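PDB 3KH8: MaoC-like dehydratase from Phytophthora Capsici, which probably catalyses the hydration of enoyl-CoA thioesters or the reverse dehydration, as a hot-dog-fold lyase of the MaoC and hydratase 2 family. Local coordinates for residues V242-P247 and S282-P287; S231-P236 and I248-C253; F213-H218 and E289-R294. One frame throughout, in Å; residues are numbered along the deposited sequence.

Interaction 1: V242-P247 and S282-P287; sequences VGFKQP and SSPCFP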
ATOM      1  N   VAL A 242      22.670  13.107  -5.402  1.00 39.12           N
ATOM      2  CA  VAL A 242      23.079  13.668  -4.111  1.00 38.82           C
ATOM      3  C   VAL A 242      24.058  12.773  -3.337  1.00 38.65           C
ATOM      4  O   VAL A 242      24.337  13.021  -2.163  1.00 38.69           O
ATOM      5  CB  VAL A 242      21.860  14.049  -3.223  1.00 38.94           C
ATOM      6  CG1 VAL A 242      21.145  15.273  -3.785  1.00 38.86           C
ATOM      7  CG2 VAL A 242      20.898  12.869  -3.072  1.00 38.92           C
ATOM      8  N   GLY A 243      24.566  11.732  -3.997  1.00 38.41           N
ATOM      9  CA  GLY A 243      25.674  10.943  -3.451  1.00 37.95           C
ATOM     10  C   GLY A 243      25.419   9.486  -3.104  1.00 37.61           C
ATOM     11  O   GLY A 243      26.369   8.731  -2.888  1.00 37.64           O
ATOM     12  N   PHE A 244      24.148   9.083  -3.049  1.00 37.12           N
ATOM     13  CA  PHE A 244      23.787   7.716  -2.662  1.00 36.53           C
ATOM     14  C   PHE A 244      23.899   6.716  -3.820  1.00 36.15           C
ATOM     15  O   PHE A 244      23.693   7.073  -4.978  1.00 36.28           O
ATOM     16  CB  PHE A 244      22.369   7.672  -2.071  1.00 36.55           C
ATOM     17  CG  PHE A 244      22.168   8.581  -0.882  1.00 36.38           C
ATOM     18  CD1 PHE A 244      22.756   8.289   0.348  1.00 36.59           C
ATOM     19  CD2 PHE A 244      21.374   9.719  -0.989  1.00 36.02           C
ATOM     20  CE1 PHE A 244      22.566   9.127   1.450  1.00 36.13           C
ATOM     21  CE2 PHE A 244      21.176  10.561   0.106  1.00 35.82           C
ATOM     22  CZ  PHE A 244      21.774  10.264   1.328  1.00 35.97           C
ATOM     23  N   LYS A 245      24.219   5.465  -3.492  1.00 35.51           N
ATOM     24  CA  LYS A 245      24.303   4.377  -4.480  1.00 34.73           C
ATOM     25  C   LYS A 245      22.928   4.002  -5.038  1.00 33.87           C
ATOM     26  O   LYS A 245      22.806   3.548  -6.181  1.00 33.67           O
ATOM     27  CB  LYS A 245      24.973   3.136  -3.864  1.00 35.03           C
ATOM     28  CG  LYS A 245      24.265   2.576  -2.621  1.00 35.86           C
ATOM     29  CD  LYS A 245      25.000   1.381  -2.020  1.00 37.13           C
ATOM     30  CE  LYS A 245      24.403   1.007  -0.668  1.00 37.33           C
ATOM     31  NZ  LYS A 245      25.028  -0.207  -0.080  1.00 38.27           N
ATOM     32  N   GLN A 246      21.905   4.191  -4.208  1.00 32.50           N
ATOM     33  CA  GLN A 246      20.525   3.872  -4.550  1.00 31.21           C
ATOM     34  C   GLN A 246      19.606   4.751  -3.692  1.00 29.65           C
ATOM     35  O   GLN A 246      20.082   5.401  -2.757  1.00 29.62           O
ATOM     36  CB  GLN A 246      20.249   2.376  -4.331  1.00 31.57           C
ATOM     37  CG  GLN A 246      20.456   1.878  -2.900  1.00 33.10           C
ATOM     38  CD  GLN A 246      20.399   0.363  -2.789  1.00 35.42           C
ATOM     39  OE1 GLN A 246      21.117  -0.351  -3.492  1.00 37.37           O
ATOM     40  NE2 GLN A 246      19.552  -0.133  -1.898  1.00 36.64           N
ATOM     41  N   PRO A 247      18.297   4.802  -4.016  1.00 27.99           N
ATOM     42  CA  PRO A 247      17.384   5.572  -3.165  1.00 26.56           C
ATOM     43  C   PRO A 247      17.444   5.127  -1.701  1.00 25.02           C
ATOM     44  O   PRO A 247      17.699   3.955  -1.422  1.00 24.98           O
ATOM     45  CB  PRO A 247      16.010   5.257  -3.759  1.00 26.56           C
ATOM     46  CG  PRO A 247      16.286   4.978  -5.196  1.00 27.57           C
ATOM     47  CD  PRO A 247      17.606   4.254  -5.201  1.00 28.02           C
ATOM     48  N   SER A 282      20.272   9.499  12.369  1.00 18.84           N
ATOM     49  CA  SER A 282      21.724   9.632  12.463  1.00 18.84           C
ATOM     50  C   SER A 282      22.456   9.239  11.185  1.00 18.86           C
ATOM     51  O   SER A 282      23.509   9.797  10.881  1.00 19.13           O
ATOM     52  CB  SER A 282      22.253   8.857  13.674  1.00 18.63           C
ATOM     53  OG  SER A 282      21.641   7.587  13.764  1.00 18.81           O
ATOM     54  N   SER A 283      21.898   8.286  10.441  1.00 18.84           N
ATOM     55  CA  SER A 283      22.466   7.861   9.160  1.00 18.78           C
ATOM     56  C   SER A 283      21.386   7.199   8.299  1.00 18.56           C
ATOM     57  O   SER A 283      20.348   6.787   8.827  1.00 18.33           O
ATOM     58  CB  SER A 283      23.663   6.921   9.371  1.00 18.76           C
ATOM     59  OG  SER A 283      23.244   5.631   9.775  1.00 19.99           O
ATOM     60  N   PRO A 284      21.617   7.104   6.974  1.00 18.47           N
ATOM     61  CA  PRO A 284      20.541   6.606   6.124  1.00 18.41           C
ATOM     62  C   PRO A 284      20.394   5.089   6.117  1.00 18.24           C
ATOM     63  O   PRO A 284      21.349   4.357   6.393  1.00 17.90           O
ATOM     64  CB  PRO A 284      20.928   7.119   4.733  1.00 18.52           C
ATOM     65  CG  PRO A 284      22.406   7.232   4.773  1.00 18.82           C
ATOM     66  CD  PRO A 284      22.759   7.604   6.183  1.00 18.39           C
ATOM     67  N   CYS A 285      19.180   4.647   5.805  1.00 18.25           N
ATOM     68  CA  CYS A 285      18.848   3.241   5.638  1.00 18.58           C
ATOM     69  C   CYS A 285      18.502   2.996   4.169  1.00 18.47           C
ATOM     70  O   CYS A 285      17.926   3.859   3.508  1.00 18.10           O
ATOM     71  CB  CYS A 285      17.653   2.891   6.525  1.00 18.30           C
ATOM     72  SG  CYS A 285      17.138   1.167   6.494  1.00 20.64           S
ATOM     73  N   PHE A 286      18.859   1.823   3.661  1.00 18.59           N
ATOM     74  CA  PHE A 286      18.512   1.465   2.292  1.00 18.94           C
ATOM     75  C   PHE A 286      17.419   0.406   2.288  1.00 18.50           C
ATOM     76  O   PHE A 286      17.492  -0.566   3.048  1.00 18.48           O
ATOM     77  CB  PHE A 286      19.751   1.003   1.513  1.00 19.28           C
ATOM     78  CG  PHE A 286      20.838   2.037   1.458  1.00 21.10           C
ATOM     79  CD1 PHE A 286      20.749   3.111   0.575  1.00 21.90           C
ATOM     80  CD2 PHE A 286      21.942   1.952   2.304  1.00 21.82           C
ATOM     81  CE1 PHE A 286      21.746   4.076   0.528  1.00 22.83           C
ATOM     82  CE2 PHE A 286      22.944   2.912   2.263  1.00 23.02           C
ATOM     83  CZ  PHE A 286      22.845   3.981   1.372  1.00 23.07           C
ATOM     84  N   PRO A 287      16.385   0.596   1.446  1.00 18.36           N
ATOM     85  CA  PRO A 287      15.316  -0.401   1.389  1.00 17.93           C
ATOM     86  C   PRO A 287      15.911  -1.768   1.078  1.00 17.68           C
ATOM     87  O   PRO A 287      16.762  -1.884   0.192  1.00 17.41           O
ATOM     88  CB  PRO A 287      14.438   0.080   0.226  1.00 18.16           C
ATOM     89  CG  PRO A 287      14.804   1.506   0.007  1.00 18.54           C
ATOM     90  CD  PRO A 287      16.243   1.625   0.401  1.00 18.25           C
TER
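The ring of Phe286 has Lys245 over one face and Pro247 at its rim. Lys245 CE stands almost above the ring centre, 3.9 Å from the centroid and 13° off the normal, a CH-pi contact. Lys245 NZ lies farther out, 4.8 Å from the Phe286 centroid and off-centre, so the cation-pi component is the looser of the two. In the plane of the ring, Pro247 O approaches CD1 of Phe286 at 3.7 Å. The Phe244 ring comes in obliquely: its CD1 is 4.3 Å from CE1 of Phe286, and its CE1 touches CG of Pro284 at 3.8 Å.

Lys245 reaches this face because CG is set between its backbone N and carbonyl carbon (chi1 58°) and the remainder of the chain is extended. Gln246 has the same first torsion and runs beside the ring toward its root, bringing NE2 within 3.6 Å of CB of Phe286, with the amide plane 81° from the ring plane. Pro247 O also packs against CD of Pro287 at 3.3 Å. No hydrogen bond crosses the contact; it rests on van der Waals packing and probably a modest cation-pi attraction.

This is a loop-loop contact near the surface. The 242-247 loop starts at the Schellman motif ending helix 236-241, where Gly243 has positive phi, and leads toward helix 251-266. The partner loop joins strands 274-281 and 290-297; Ser283 OG bonds to Val315 O of strand 314-324, and Glu289 OE1 is hydrogen-bonded to the backbone N of Phe286.

Interaction 2: S231-P236 and I248-C253; sequences SLHIDP and ILHGLC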
ATOM      1  N   SER A 231      11.151  12.306  -4.470  1.00 17.42           N
ATOM      2  CA  SER A 231      11.863  11.490  -5.460  1.00 18.31           C
ATOM      3  C   SER A 231      13.138  10.843  -4.912  1.00 18.63           C
ATOM      4  O   SER A 231      13.617   9.853  -5.461  1.00 18.51           O
ATOM      5  CB  SER A 231      12.191  12.319  -6.709  1.00 18.38           C
ATOM      6  OG  SER A 231      12.993  13.440  -6.374  1.00 19.96           O
ATOM      7  N   LEU A 232      13.666  11.400  -3.825  1.00 19.32           N
ATOM      8  CA  LEU A 232      14.851  10.869  -3.147  1.00 20.17           C
ATOM      9  C   LEU A 232      14.690   9.388  -2.778  1.00 20.43           C
ATOM     10  O   LEU A 232      15.663   8.630  -2.780  1.00 20.65           O
ATOM     11  CB  LEU A 232      15.162  11.710  -1.895  1.00 20.33           C
ATOM     12  CG  LEU A 232      16.353  11.340  -0.993  1.00 21.43           C
ATOM     13  CD1 LEU A 232      17.679  11.445  -1.735  1.00 21.95           C
ATOM     14  CD2 LEU A 232      16.373  12.193   0.269  1.00 21.82           C
ATOM     15  N   HIS A 233      13.459   8.974  -2.490  1.00 20.45           N
ATOM     16  CA  HIS A 233      13.206   7.617  -2.005  1.00 20.86           C
ATOM     17  C   HIS A 233      12.840   6.601  -3.094  1.00 21.50           C
ATOM     18  O   HIS A 233      12.592   5.428  -2.797  1.00 21.22           O
ATOM     19  CB  HIS A 233      12.144   7.645  -0.899  1.00 20.45           C
ATOM     20  CG  HIS A 233      12.434   8.643   0.178  1.00 20.08           C
ATOM     21  ND1 HIS A 233      13.544   8.557   0.990  1.00 19.12           N
ATOM     22  CD2 HIS A 233      11.774   9.761   0.562  1.00 19.68           C
ATOM     23  CE1 HIS A 233      13.549   9.571   1.836  1.00 19.07           C
ATOM     24  NE2 HIS A 233      12.486  10.316   1.599  1.00 19.92           N
ATOM     25  N   ILE A 234      12.834   7.035  -4.352  1.00 22.40           N
ATOM     26  CA  ILE A 234      12.402   6.153  -5.438  1.00 23.60           C
ATOM     27  C   ILE A 234      13.217   6.262  -6.742  1.00 24.78           C
ATOM     28  O   ILE A 234      13.481   5.249  -7.391  1.00 24.86           O
ATOM     29  CB  ILE A 234      10.859   6.269  -5.681  1.00 23.42           C
ATOM     30  CG1 ILE A 234      10.372   5.193  -6.661  1.00 23.64           C
ATOM     31  CG2 ILE A 234      10.472   7.689  -6.104  1.00 23.22           C
ATOM     32  CD1 ILE A 234       8.894   4.877  -6.558  1.00 22.61           C
ATOM     33  N   ASP A 235      13.610   7.480  -7.113  1.00 26.08           N
ATOM     34  CA  ASP A 235      14.337   7.723  -8.360  1.00 27.50           C
ATOM     35  C   ASP A 235      15.841   7.573  -8.128  1.00 28.57           C
ATOM     36  O   ASP A 235      16.448   8.412  -7.458  1.00 28.35           O
ATOM     37  CB  ASP A 235      14.007   9.123  -8.903  1.00 27.49           C
ATOM     38  CG  ASP A 235      14.567   9.376 -10.308  1.00 27.99           C
ATOM     39  OD1 ASP A 235      15.423   8.609 -10.802  1.00 29.02           O
ATOM     40  OD2 ASP A 235      14.140  10.369 -10.929  1.00 28.28           O
ATOM     41  N   PRO A 236      16.447   6.503  -8.686  1.00 29.81           N
ATOM     42  CA  PRO A 236      17.878   6.237  -8.493  1.00 30.86           C
ATOM     43  C   PRO A 236      18.762   7.375  -8.999  1.00 32.00           C
ATOM     44  O   PRO A 236      19.820   7.630  -8.421  1.00 32.33           O
ATOM     45  CB  PRO A 236      18.124   4.970  -9.323  1.00 30.77           C
ATOM     46  CG  PRO A 236      16.785   4.361  -9.519  1.00 30.52           C
ATOM     47  CD  PRO A 236      15.826   5.508  -9.578  1.00 29.91           C
ATOM     48  N   ILE A 248      17.229   6.061  -0.783  1.00 23.32           N
ATOM     49  CA  ILE A 248      17.180   5.734   0.645  1.00 21.70           C
ATOM     50  C   ILE A 248      15.741   5.555   1.133  1.00 20.41           C
ATOM     51  O   ILE A 248      14.814   6.154   0.584  1.00 20.20           O
ATOM     52  CB  ILE A 248      17.913   6.794   1.512  1.00 21.74           C
ATOM     53  CG1 ILE A 248      17.217   8.161   1.416  1.00 21.80           C
ATOM     54  CG2 ILE A 248      19.393   6.881   1.115  1.00 21.60           C
ATOM     55  CD1 ILE A 248      17.635   9.157   2.485  1.00 22.14           C
ATOM     56  N   LEU A 249      15.562   4.728   2.163  1.00 18.63           N
ATOM     57  CA  LEU A 249      14.259   4.559   2.797  1.00 17.28           C
ATOM     58  C   LEU A 249      13.929   5.811   3.603  1.00 16.27           C
ATOM     59  O   LEU A 249      14.825   6.426   4.178  1.00 16.25           O
ATOM     60  CB  LEU A 249      14.254   3.318   3.703  1.00 16.76           C
ATOM     61  CG  LEU A 249      12.967   2.926   4.442  1.00 17.04           C
ATOM     62  CD1 LEU A 249      11.841   2.522   3.466  1.00 16.35           C
ATOM     63  CD2 LEU A 249      13.237   1.809   5.445  1.00 15.43           C
ATOM     64  N   HIS A 250      12.651   6.186   3.623  1.00 15.09           N
ATOM     65  CA  HIS A 250      12.170   7.318   4.424  1.00 14.12           C
ATOM     66  C   HIS A 250      12.605   7.144   5.867  1.00 13.60           C
ATOM     67  O   HIS A 250      12.412   6.074   6.443  1.00 13.14           O
ATOM     68  CB  HIS A 250      10.638   7.377   4.426  1.00 13.92           C
ATOM     69  CG  HIS A 250      10.014   7.546   3.073  1.00 13.75           C
ATOM     70  ND1 HIS A 250      10.085   6.581   2.091  1.00 13.38           N
ATOM     71  CD2 HIS A 250       9.251   8.543   2.566  1.00 13.14           C
ATOM     72  CE1 HIS A 250       9.417   6.989   1.026  1.00 12.79           C
ATOM     73  NE2 HIS A 250       8.906   8.180   1.287  1.00 13.28           N
ATOM     74  N   GLY A 251      13.185   8.191   6.455  1.00 13.01           N
ATOM     75  CA  GLY A 251      13.508   8.184   7.882  1.00 12.58           C
ATOM     76  C   GLY A 251      12.300   7.894   8.766  1.00 12.33           C
ATOM     77  O   GLY A 251      12.410   7.187   9.770  1.00 12.07           O
ATOM     78  N   LEU A 252      11.139   8.428   8.386  1.00 12.09           N
ATOM     79  CA  LEU A 252       9.915   8.200   9.157  1.00 11.88           C
ATOM     80  C   LEU A 252       9.404   6.756   9.075  1.00 12.03           C
ATOM     81  O   LEU A 252       8.712   6.295   9.984  1.00 11.95           O
ATOM     82  CB  LEU A 252       8.816   9.197   8.767  1.00 11.69           C
ATOM     83  CG  LEU A 252       8.995  10.622   9.309  1.00 11.60           C
ATOM     84  CD1 LEU A 252       7.969  11.579   8.679  1.00 11.42           C
ATOM     85  CD2 LEU A 252       8.903  10.646  10.838  1.00 10.73           C
ATOM     86  N   CYS A 253       9.743   6.056   7.993  1.00 12.11           N
ATOM     87  CA  CYS A 253       9.432   4.627   7.871  1.00 12.54           C
ATOM     88  C   CYS A 253      10.282   3.822   8.867  1.00 12.43           C
ATOM     89  O   CYS A 253       9.767   2.957   9.577  1.00 12.20           O
ATOM     90  CB  CYS A 253       9.650   4.140   6.433  1.00 12.65           C
ATOM     91  SG  CYS A 253       9.219   2.384   6.145  1.00 13.63           S
TER
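His233 and His250 form the tight half of this contact, a face-to-face stack with centroids 3.8 Å apart and planes 25° from parallel. The overlap is uneven: CD2 of His233 sits over the rim of the His250 ring, 3.4 Å from its NE2, whereas CG of His250 lies above the middle of the His233 ring. On the opposite face of the His233 ring is CG of its neighbour Leu232, offset toward the rim, so the imidazole is sandwiched.

One bond helps to set the ring's rotation within that stack. His233 ND1 donates to Ile248 O over 2.7 Å with an N-H...O angle of 153°. The acceptor is close to the ring plane, although the donor stands well above the carbonyl plane, off the lone pairs. His233 CA also approaches Ile248 O, at 3.4 Å, a CA-H...O contact. Having CG beside the backbone N (chi1 -50°) is what swings His233 across to Ile248.

The loose side is aliphatic, made by the partly exposed Leu232 and Ile248. Leu232 CD2 and Ile248 CD1 meet at 4.0 Å, and Leu232 O stays 3.6 Å from Ile248 N without a bond. Elsewhere on the 231-236 turn, away from this contact, Tyr75 of the second subunit packs on Ser231, Ile234 and Asp235.

His250, at the N-cap position of helix 251-266, uses NE2 to hydrogen-bond Asp228 O and meets Tyr223 edge-to-face. Asp228, Asn230 and His233 match the spacing of the hydratase 2 signature, consistent with an active-site place for this loop. Chemically, the ND1 bond assigns a proton to that nitrogen and turns NE2 of His233 away from Ile248, while His250, itself held by the backbone O of Asp228, probably acts as a second-shell residue that helps position the His233 ring.

Interaction 3: F213-H218 and E289-R294; sequences FKTSPH and ETIQTR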
ATOM      1  N   PHE A 213      13.461  -6.397  11.878  1.00 17.51           N
ATOM      2  CA  PHE A 213      12.557  -6.457  10.748  1.00 16.96           C
ATOM      3  C   PHE A 213      13.344  -6.290   9.458  1.00 16.55           C
ATOM      4  O   PHE A 213      14.049  -5.298   9.271  1.00 16.52           O
ATOM      5  CB  PHE A 213      11.450  -5.397  10.852  1.00 16.53           C
ATOM      6  CG  PHE A 213      10.521  -5.382   9.667  1.00 16.41           C
ATOM      7  CD1 PHE A 213       9.593  -6.409   9.481  1.00 16.17           C
ATOM      8  CD2 PHE A 213      10.586  -4.355   8.725  1.00 15.62           C
ATOM      9  CE1 PHE A 213       8.739  -6.406   8.378  1.00 15.78           C
ATOM     10  CE2 PHE A 213       9.741  -4.347   7.621  1.00 15.82           C
ATOM     11  CZ  PHE A 213       8.817  -5.376   7.449  1.00 15.41           C
ATOM     12  N   LYS A 214      13.229  -7.288   8.589  1.00 16.55           N
ATOM     13  CA  LYS A 214      13.813  -7.251   7.258  1.00 16.62           C
ATOM     14  C   LYS A 214      12.908  -6.404   6.367  1.00 16.33           C
ATOM     15  O   LYS A 214      11.788  -6.813   6.049  1.00 15.98           O
ATOM     16  CB  LYS A 214      13.952  -8.687   6.719  1.00 16.93           C
ATOM     17  CG  LYS A 214      14.300  -8.837   5.234  1.00 18.66           C
ATOM     18  CD  LYS A 214      15.711  -8.396   4.903  1.00 20.41           C
ATOM     19  CE  LYS A 214      16.088  -8.794   3.476  1.00 22.01           C
ATOM     20  NZ  LYS A 214      15.384  -7.973   2.437  1.00 21.73           N
ATOM     21  N   THR A 215      13.378  -5.217   5.985  1.00 15.78           N
ATOM     22  CA  THR A 215      12.614  -4.387   5.054  1.00 15.63           C
ATOM     23  C   THR A 215      12.684  -4.956   3.635  1.00 15.63           C
ATOM     24  O   THR A 215      13.622  -5.673   3.289  1.00 15.71           O
ATOM     25  CB  THR A 215      13.069  -2.904   5.050  1.00 15.55           C
ATOM     26  OG1 THR A 215      14.374  -2.791   4.466  1.00 15.07           O
ATOM     27  CG2 THR A 215      13.074  -2.324   6.469  1.00 15.15           C
ATOM     28  N   SER A 216      11.668  -4.650   2.831  1.00 15.54           N
ATOM     29  CA  SER A 216      11.655  -5.018   1.421  1.00 15.40           C
ATOM     30  C   SER A 216      12.534  -4.052   0.625  1.00 15.50           C
ATOM     31  O   SER A 216      12.614  -2.874   0.966  1.00 15.39           O
ATOM     32  CB  SER A 216      10.221  -4.980   0.885  1.00 15.30           C
ATOM     33  OG  SER A 216      10.208  -5.035  -0.531  1.00 15.77           O
ATOM     34  N   PRO A 217      13.197  -4.541  -0.442  1.00 15.73           N
ATOM     35  CA  PRO A 217      13.877  -3.606  -1.349  1.00 15.87           C
ATOM     36  C   PRO A 217      12.916  -2.584  -1.967  1.00 15.73           C
ATOM     37  O   PRO A 217      13.355  -1.538  -2.446  1.00 15.97           O
ATOM     38  CB  PRO A 217      14.461  -4.517  -2.440  1.00 15.88           C
ATOM     39  CG  PRO A 217      13.787  -5.838  -2.265  1.00 16.12           C
ATOM     40  CD  PRO A 217      13.434  -5.945  -0.822  1.00 15.71           C
ATOM     41  N   HIS A 218      11.620  -2.881  -1.936  1.00 15.63           N
ATOM     42  CA  HIS A 218      10.612  -1.986  -2.497  1.00 15.68           C
ATOM     43  C   HIS A 218       9.776  -1.298  -1.420  1.00 15.30           C
ATOM     44  O   HIS A 218       8.716  -0.745  -1.709  1.00 15.03           O
ATOM     45  CB  HIS A 218       9.737  -2.748  -3.505  1.00 16.11           C
ATOM     46  CG  HIS A 218      10.532  -3.614  -4.432  1.00 17.03           C
ATOM     47  ND1 HIS A 218      10.319  -4.970  -4.557  1.00 19.05           N
ATOM     48  CD2 HIS A 218      11.584  -3.323  -5.234  1.00 18.03           C
ATOM     49  CE1 HIS A 218      11.187  -5.471  -5.420  1.00 17.99           C
ATOM     50  NE2 HIS A 218      11.969  -4.494  -5.840  1.00 19.17           N
ATOM     51  N   GLU A 289      17.405  -3.495   3.637  1.00 17.01           N
ATOM     52  CA  GLU A 289      18.239  -3.734   4.809  1.00 16.96           C
ATOM     53  C   GLU A 289      17.404  -4.139   6.021  1.00 16.96           C
ATOM     54  O   GLU A 289      16.204  -3.824   6.099  1.00 16.66           O
ATOM     55  CB  GLU A 289      19.106  -2.506   5.118  1.00 17.12           C
ATOM     56  CG  GLU A 289      20.139  -2.212   4.028  1.00 17.54           C
ATOM     57  CD  GLU A 289      21.142  -1.141   4.418  1.00 18.58           C
ATOM     58  OE1 GLU A 289      20.740  -0.082   4.948  1.00 17.58           O
ATOM     59  OE2 GLU A 289      22.345  -1.365   4.183  1.00 18.95           O
ATOM     60  N   THR A 290      18.044  -4.849   6.950  1.00 16.42           N
ATOM     61  CA  THR A 290      17.394  -5.312   8.171  1.00 16.49           C
ATOM     62  C   THR A 290      17.542  -4.276   9.282  1.00 16.32           C
ATOM     63  O   THR A 290      18.661  -3.873   9.624  1.00 16.36           O
ATOM     64  CB  THR A 290      17.973  -6.671   8.635  1.00 16.42           C
ATOM     65  OG1 THR A 290      17.866  -7.620   7.567  1.00 16.51           O
ATOM     66  CG2 THR A 290      17.224  -7.204   9.857  1.00 16.89           C
ATOM     67  N   ILE A 291      16.410  -3.846   9.833  1.00 15.96           N
ATOM     68  CA  ILE A 291      16.403  -2.864  10.915  1.00 16.10           C
ATOM     69  C   ILE A 291      16.242  -3.555  12.263  1.00 16.34           C
ATOM     70  O   ILE A 291      15.205  -4.172  12.534  1.00 16.23           O
ATOM     71  CB  ILE A 291      15.297  -1.793  10.734  1.00 16.01           C
ATOM     72  CG1 ILE A 291      15.551  -0.966   9.465  1.00 16.21           C
ATOM     73  CG2 ILE A 291      15.216  -0.883  11.978  1.00 15.39           C
ATOM     74  CD1 ILE A 291      14.420   0.022   9.105  1.00 15.62           C
ATOM     75  N   GLN A 292      17.277  -3.446  13.095  1.00 16.50           N
ATOM     76  CA  GLN A 292      17.258  -3.974  14.459  1.00 17.08           C
ATOM     77  C   GLN A 292      16.891  -2.865  15.430  1.00 16.84           C
ATOM     78  O   GLN A 292      17.504  -1.794  15.410  1.00 16.87           O
ATOM     79  CB  GLN A 292      18.635  -4.515  14.857  1.00 17.42           C
ATOM     80  CG  GLN A 292      19.150  -5.684  14.036  1.00 19.79           C
ATOM     81  CD  GLN A 292      20.625  -5.966  14.298  1.00 23.01           C
ATOM     82  OE1 GLN A 292      21.463  -5.064  14.250  1.00 24.69           O
ATOM     83  NE2 GLN A 292      20.947  -7.221  14.569  1.00 24.78           N
ATOM     84  N   THR A 293      15.913  -3.122  16.289  1.00 16.47           N
ATOM     85  CA  THR A 293      15.568  -2.173  17.340  1.00 16.56           C
ATOM     86  C   THR A 293      16.115  -2.664  18.688  1.00 16.80           C
ATOM     87  O   THR A 293      15.724  -3.732  19.176  1.00 16.71           O
ATOM     88  CB  THR A 293      14.039  -1.898  17.400  1.00 16.27           C
ATOM     89  OG1 THR A 293      13.584  -1.440  16.119  1.00 16.29           O
ATOM     90  CG2 THR A 293      13.715  -0.835  18.440  1.00 16.54           C
ATOM     91  N   ARG A 294      17.036  -1.889  19.260  1.00 16.92           N
ATOM     92  CA  ARG A 294      17.620  -2.183  20.576  1.00 17.55           C
ATOM     93  C   ARG A 294      16.852  -1.414  21.638  1.00 17.28           C
ATOM     94  O   ARG A 294      16.716  -0.199  21.537  1.00 16.77           O
ATOM     95  CB  ARG A 294      19.082  -1.737  20.639  1.00 17.73           C
ATOM     96  CG  ARG A 294      19.990  -2.281  19.562  1.00 19.57           C
ATOM     97  CD  ARG A 294      21.321  -1.543  19.596  1.00 20.90           C
ATOM     98  NE  ARG A 294      22.326  -2.210  18.776  1.00 24.66           N
ATOM     99  CZ  ARG A 294      23.480  -1.662  18.403  1.00 24.38           C
ATOM    100  NH1 ARG A 294      23.781  -0.418  18.761  1.00 24.77           N
ATOM    101  NH2 ARG A 294      24.325  -2.356  17.658  1.00 25.69           N
TER
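Lys214 crosses Thr290 at about a right angle, CD resting 3.5 Å from OG1, while Thr215 meets Ile291 obliquely, CG2 to CD1 at 3.8 Å. These pairs lie on different sides of a short antiparallel ladder. Phe213 and Ile291 are its hydrogen-bonded pair, with Phe213 N to Ile291 O at 2.9 Å and Ile291 N to Phe213 O at 2.8 Å; Lys214 and Thr290 are the non-hydrogen-bonded pair.

Phe213 and Ile291 face helix 251-266, touching Val257, consistent with the hot dog fold, whose antiparallel sheet wraps a long helix; Arg260 adds a cation-pi contact to Phe213. On the other face Thr290 OG1 bonds to Glu311 OE2. The Lys214 chain bends at chi2 and chi4, curling NZ round to Thr215 O at 3.0 Å and to Gly288 O.

Past the last bridge, Glu289 O takes two donors: Thr215 N at 3.2 Å, from above the carbonyl plane, and Thr215 OG1 at 2.7 Å, in that plane on a lone pair. With OG1 set between its backbone N and carbonyl carbon (chi1 69°), Thr215 leaves CG2 for Ile291. Chemically, Thr215 N carries the pairing one residue past the strand, and the hydroxyl reinforces it, its proton spent on Glu289 O and its oxygen accepting from Gly288 N.

Interaction 2 is the buried contact, interaction 1 lies near the surface, and interaction 3 falls between them. Their chemistry follows: stacked imidazoles and one directed bond in interaction 2, ring packing without a hydrogen bond in interaction 1, and mainly backbone pairing in interaction 3. The first two share neighbouring elements, since 242-247 runs straight into 248-253, and Cys285 O probably accepts from Leu249 N at 2.9 Å. Interactions 1 and 3 meet through Pro287, whose CB is 3.3 Å from Pro217 O. Leu249 CD2 approaches Ile291 CD1 at 4.2 Å, bringing the residues leading into helix 251-266 against the sheet of interaction 3.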